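Local structure of succinylglutamate desuccinylase/aspartoacylase (Shewanella frigidimarina, 3LWU) at residues N128-I131 with Q132-Y135; A233-C236 with P237-L241. The protein binds zinc and is probably a hydrolase of the succinylglutamate desuccinylase/aspartoacylase family, acting on ester bonds. One frame throughout, in Å; residues are numbered along the deposited sequence.

Interaction 1 of 2, residues N128-I131 with Q132-Y135; sequences NVDI and QNWY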
loop_
_atom_site.group_PDB
_atom_site.type_symbol
_atom_site.label_atom_id
_atom_site.label_comp_id
_atom_site.label_asym_id
_atom_site.label_seq_id
_atom_site.Cartn_x
_atom_site.Cartn_y
_atom_site.Cartn_z
ATOM N N ASN A 128 -17.062 1.147 30.483
ATOM C CA ASN A 128 -16.778 1.958 31.699
ATOM C C ASN A 128 -17.995 2.022 32.633
ATOM O O ASN A 128 -18.448 3.094 33.007
ATOM C CB ASN A 128 -16.318 3.391 31.333
ATOM N N VAL A 129 -18.547 0.854 32.958
ATOM C CA VAL A 129 -19.776 0.768 33.758
ATOM C C VAL A 129 -19.504 1.296 35.158
ATOM O O VAL A 129 -18.530 0.886 35.777
ATOM C CB VAL A 129 -20.266 -0.704 33.905
ATOM C CG1 VAL A 129 -21.526 -0.770 34.787
ATOM C CG2 VAL A 129 -20.500 -1.370 32.525
ATOM N N ASP A 130 -20.351 2.187 35.669
ATOM C CA ASP A 130 -20.246 2.567 37.067
ATOM C C ASP A 130 -20.846 1.408 37.850
ATOM O O ASP A 130 -22.073 1.289 38.006
ATOM C CB ASP A 130 -20.965 3.871 37.349
ATOM C CG ASP A 130 -20.967 4.240 38.828
ATOM O OD1 ASP A 130 -20.492 3.470 39.711
ATOM O OD2 ASP A 130 -21.468 5.335 39.101
ATOM N N ILE A 131 -19.959 0.546 38.329
ATOM C CA ILE A 131 -20.369 -0.779 38.756
ATOM C C ILE A 131 -21.034 -0.738 40.115
ATOM O O ILE A 131 -22.005 -1.441 40.318
ATOM C CB ILE A 131 -19.197 -1.807 38.733
ATOM C CG1 ILE A 131 -19.734 -3.211 39.031
ATOM C CG2 ILE A 131 -18.089 -1.415 39.731
ATOM C CD1 ILE A 131 -20.858 -3.654 38.084
ATOM N N GLN A 132 -20.526 0.105 41.015
ATOM C CA GLN A 132 -21.121 0.291 42.350
ATOM C C GLN A 132 -22.572 0.759 42.208
ATOM O O GLN A 132 -23.466 0.266 42.883
ATOM C CB GLN A 132 -20.357 1.334 43.197
ATOM C CG GLN A 132 -18.807 1.285 43.167
ATOM C CD GLN A 132 -18.163 2.582 43.706
ATOM O OE1 GLN A 132 -17.773 3.475 42.933
ATOM N NE2 GLN A 132 -18.070 2.694 45.033
ATOM N N ASN A 133 -22.784 1.721 41.320
ATOM C CA ASN A 133 -24.100 2.299 41.108
ATOM C C ASN A 133 -25.071 1.339 40.426
ATOM O O ASN A 133 -26.218 1.177 40.875
ATOM C CB ASN A 133 -23.973 3.562 40.258
ATOM C CG ASN A 133 -25.239 4.378 40.257
ATOM O OD1 ASN A 133 -25.464 5.175 41.165
ATOM N ND2 ASN A 133 -26.089 4.170 39.248
ATOM N N TRP A 134 -24.608 0.705 39.342
ATOM C CA TRP A 134 -25.455 -0.183 38.569
ATOM C C TRP A 134 -25.942 -1.322 39.461
ATOM O O TRP A 134 -27.148 -1.670 39.457
ATOM C CB TRP A 134 -24.738 -0.727 37.292
ATOM C CG TRP A 134 -25.725 -1.456 36.409
ATOM C CD1 TRP A 134 -26.446 -0.926 35.369
ATOM C CD2 TRP A 134 -26.159 -2.827 36.532
ATOM N NE1 TRP A 134 -27.275 -1.886 34.830
ATOM C CE2 TRP A 134 -27.119 -3.055 35.526
ATOM C CE3 TRP A 134 -25.803 -3.888 37.376
ATOM C CZ2 TRP A 134 -27.747 -4.281 35.365
ATOM C CZ3 TRP A 134 -26.429 -5.116 37.204
ATOM C CH2 TRP A 134 -27.390 -5.299 36.214
ATOM N N TYR A 135 -25.003 -1.869 40.244
ATOM C CA TYR A 135 -25.262 -2.997 41.164
ATOM C C TYR A 135 -26.245 -2.623 42.265
ATOM O O TYR A 135 -27.102 -3.436 42.616
ATOM C CB TYR A 135 -23.952 -3.518 41.789
ATOM C CG TYR A 135 -24.109 -4.712 42.747
ATOM C CD1 TYR A 135 -24.067 -6.023 42.273
ATOM C CD2 TYR A 135 -24.274 -4.520 44.128
ATOM C CE1 TYR A 135 -24.207 -7.124 43.130
ATOM C CE2 TYR A 135 -24.412 -5.613 45.008
ATOM C CZ TYR A 135 -24.377 -6.914 44.493
ATOM O OH TYR A 135 -24.499 -8.001 45.330
#
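Asp130 O takes the shortest polar bond of this helix start, from Trp134 N at 2.9 Å. One residue on, Tyr135 N reaches Ile131 O at 3.0 Å, and these two are the first backbone bonds of helix 131-138. The Asp130 side chain adds a third, weaker hold. The carboxylate reaches over the first turn because chi1 is 175°, which turns CG away from the backbone N, and OD1 accepts weakly from Asn133 N at 3.3 Å, which makes Asp130 the N-cap of the helix. The other carboxylate oxygen, OD2, rests on Asn133 CB at 3.3 Å, so one end of the group is bonded to the backbone while the other lies against a methylene. The Asn133 amide leads away from this cap, and its ND2 makes a weak hydrogen bond to Glu137. Beside the cap the contact is apolar but slight: Val129 CG1 meets Trp134 CB at 4.1 Å, and the indole runs on to stack with His138 and to pack on Leu146 and Ala149 of helix 143-160. Ile131 and Tyr135 turn instead to helix 230-247. The Asp130 carboxylate lies near the positive end of the helix dipole, where its negative charge is probably stabilised, and it also offers a weak acceptor to Asn133 N, an amide of the helix's first turn.

Interaction 2 of 2, residues A233-C236 with P237-L241; sequences ATFC and PWWQL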
loop_
_atom_site.group_PDB
_atom_site.type_symbol
_atom_site.label_atom_id
_atom_site.label_comp_id
_atom_site.label_asym_id
_atom_site.label_seq_id
_atom_site.Cartn_x
_atom_site.Cartn_y
_atom_site.Cartn_z
ATOM N N ALA A 233 -13.525 -7.003 25.483
ATOM C CA ALA A 233 -14.779 -6.231 25.422
ATOM C C ALA A 233 -15.987 -7.048 25.931
ATOM O O ALA A 233 -16.921 -6.519 26.518
ATOM C CB ALA A 233 -15.025 -5.747 24.010
ATOM N N THR A 234 -15.919 -8.343 25.685
ATOM C CA THR A 234 -16.942 -9.311 26.013
ATOM C C THR A 234 -16.896 -9.738 27.483
ATOM O O THR A 234 -17.936 -9.741 28.126
ATOM C CB THR A 234 -16.774 -10.539 25.098
ATOM O OG1 THR A 234 -17.267 -10.198 23.809
ATOM C CG2 THR A 234 -17.527 -11.671 25.566
ATOM N N PHE A 235 -15.707 -10.091 27.996
ATOM C CA PHE A 235 -15.583 -10.625 29.370
ATOM C C PHE A 235 -15.342 -9.608 30.468
ATOM O O PHE A 235 -15.746 -9.840 31.595
ATOM C CB PHE A 235 -14.551 -11.781 29.490
ATOM C CG PHE A 235 -13.052 -11.402 29.256
ATOM C CD1 PHE A 235 -12.290 -10.751 30.252
ATOM C CD2 PHE A 235 -12.375 -11.848 28.105
ATOM C CE1 PHE A 235 -10.911 -10.480 30.065
ATOM C CE2 PHE A 235 -10.978 -11.578 27.891
ATOM C CZ PHE A 235 -10.254 -10.892 28.875
ATOM N N CYS A 236 -14.678 -8.492 30.161
ATOM C CA CYS A 236 -14.309 -7.544 31.219
ATOM C C CYS A 236 -15.487 -7.057 32.035
ATOM O O CYS A 236 -15.429 -7.093 33.260
ATOM C CB CYS A 236 -13.530 -6.351 30.676
ATOM S SG CYS A 236 -11.765 -6.742 30.372
ATOM N N PRO A 237 -16.563 -6.596 31.376
ATOM C CA PRO A 237 -17.678 -6.098 32.191
ATOM C C PRO A 237 -18.224 -7.157 33.103
ATOM O O PRO A 237 -18.599 -6.841 34.260
ATOM C CB PRO A 237 -18.732 -5.707 31.151
ATOM C CG PRO A 237 -17.979 -5.574 29.866
ATOM C CD PRO A 237 -16.898 -6.594 29.951
ATOM N N TRP A 238 -18.280 -8.409 32.618
ATOM C CA TRP A 238 -18.773 -9.490 33.463
ATOM C C TRP A 238 -17.804 -9.827 34.589
ATOM O O TRP A 238 -18.242 -10.096 35.697
ATOM C CB TRP A 238 -19.133 -10.737 32.663
ATOM C CG TRP A 238 -20.279 -10.529 31.720
ATOM C CD1 TRP A 238 -20.190 -10.237 30.406
ATOM C CD2 TRP A 238 -21.661 -10.603 32.021
ATOM N NE1 TRP A 238 -21.431 -10.108 29.861
ATOM C CE2 TRP A 238 -22.358 -10.328 30.842
ATOM C CE3 TRP A 238 -22.385 -10.877 33.181
ATOM C CZ2 TRP A 238 -23.744 -10.326 30.773
ATOM C CZ3 TRP A 238 -23.765 -10.864 33.112
ATOM C CH2 TRP A 238 -24.424 -10.601 31.911
ATOM N N TRP A 239 -16.498 -9.793 34.304
ATOM C CA TRP A 239 -15.450 -10.035 35.320
ATOM C C TRP A 239 -15.563 -8.979 36.405
ATOM O O TRP A 239 -15.577 -9.298 37.602
ATOM C CB TRP A 239 -14.042 -9.999 34.682
ATOM C CG TRP A 239 -12.995 -10.809 35.445
ATOM C CD1 TRP A 239 -13.069 -11.233 36.759
ATOM C CD2 TRP A 239 -11.725 -11.296 34.941
ATOM N NE1 TRP A 239 -11.934 -11.933 37.093
ATOM C CE2 TRP A 239 -11.091 -11.990 36.008
ATOM C CE3 TRP A 239 -11.051 -11.191 33.703
ATOM C CZ2 TRP A 239 -9.826 -12.614 35.863
ATOM C CZ3 TRP A 239 -9.781 -11.800 33.571
ATOM C CH2 TRP A 239 -9.195 -12.504 34.649
ATOM N N GLN A 240 -15.697 -7.721 35.979
ATOM C CA GLN A 240 -15.863 -6.592 36.902
ATOM C C GLN A 240 -17.075 -6.788 37.795
ATOM O O GLN A 240 -16.966 -6.619 39.011
ATOM C CB GLN A 240 -16.030 -5.259 36.166
ATOM C CG GLN A 240 -14.786 -4.684 35.536
ATOM C CD GLN A 240 -15.143 -3.734 34.364
ATOM O OE1 GLN A 240 -16.220 -3.091 34.374
ATOM N NE2 GLN A 240 -14.267 -3.677 33.335
ATOM N N LEU A 241 -18.216 -7.140 37.194
ATOM C CA LEU A 241 -19.463 -7.318 37.953
ATOM C C LEU A 241 -19.275 -8.394 39.008
ATOM O O LEU A 241 -19.627 -8.204 40.161
ATOM C CB LEU A 241 -20.629 -7.681 37.045
ATOM C CG LEU A 241 -21.964 -8.050 37.692
ATOM C CD1 LEU A 241 -22.520 -6.933 38.554
ATOM C CD2 LEU A 241 -22.968 -8.400 36.614
HETATM O O HOH W 1 -20.525 -9.887 27.199
#
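Phe235 and Trp239, one turn apart on helix 230-247, lie side by side and point the same way, with Phe235 CD1 3.7 Å from Trp239 CE3. Their planes stand 60° apart, an oblique pairing in which the phenyl meets the edge of the indole. Phe235 CG sits between its own backbone N and carbonyl carbon (chi1 67°), a setting that brings the ring end back toward Trp239. The backbone beneath is regular here: Trp239 N donates to Phe235 O at 2.8 Å, and Gln240 N to Cys236 O at the same length. The closest fit is at Pro237, whose CD is held 3.5 Å from Cys236 CB across the peptide link and lies 3.4 Å from Ala233 O. Lacking an N-H, the proline cannot bond to that carbonyl, and the helix kinks. The kink also leaves Trp238 N without its bond to Thr234 O; water 1 donates to Thr234 O and accepts from Trp238 NE1, each over 2.8 Å, lying at the indole edge and in its plane. Looser is the partly exposed side, where Gln240 lays CG, CD and NE2 along Cys236 O, with CG at 3.4 Å. Cut back to an alanine, Gln240 would probably no longer cover the Cys236 carbonyl, leaving that end of its backbone bond more open to water. Trp238 packs on helix 143-160, Thr234 and Phe235 on strand 257-263, and the Thr234 side chain is about 11 Å from that of the zinc ligand His192. Together these features make a proline-kinked, largely buried helix of the catalytic domain.

How the interactions relate
Along the chain interaction 1 comes first, at the start of helix 131-138, and interaction 2 follows about a hundred residues later on helix 230-247; both belong to the catalytic domain. Their centres are 12 Å apart and they touch directly, Ile131 CD1 packing on Leu241 CD1 at 3.7 Å and Tyr135 CD1 approaching the same methyl. Helix 143-160 joins them as well, since its Tyr150 meets Trp134 of the first and Trp238 of the second edge-to-face. Interaction 1 is a surface contact away from the zinc site, whereas interaction 2 is buried, so helix 131-138 lies on the outside of helix 230-247, which packs further into the domain.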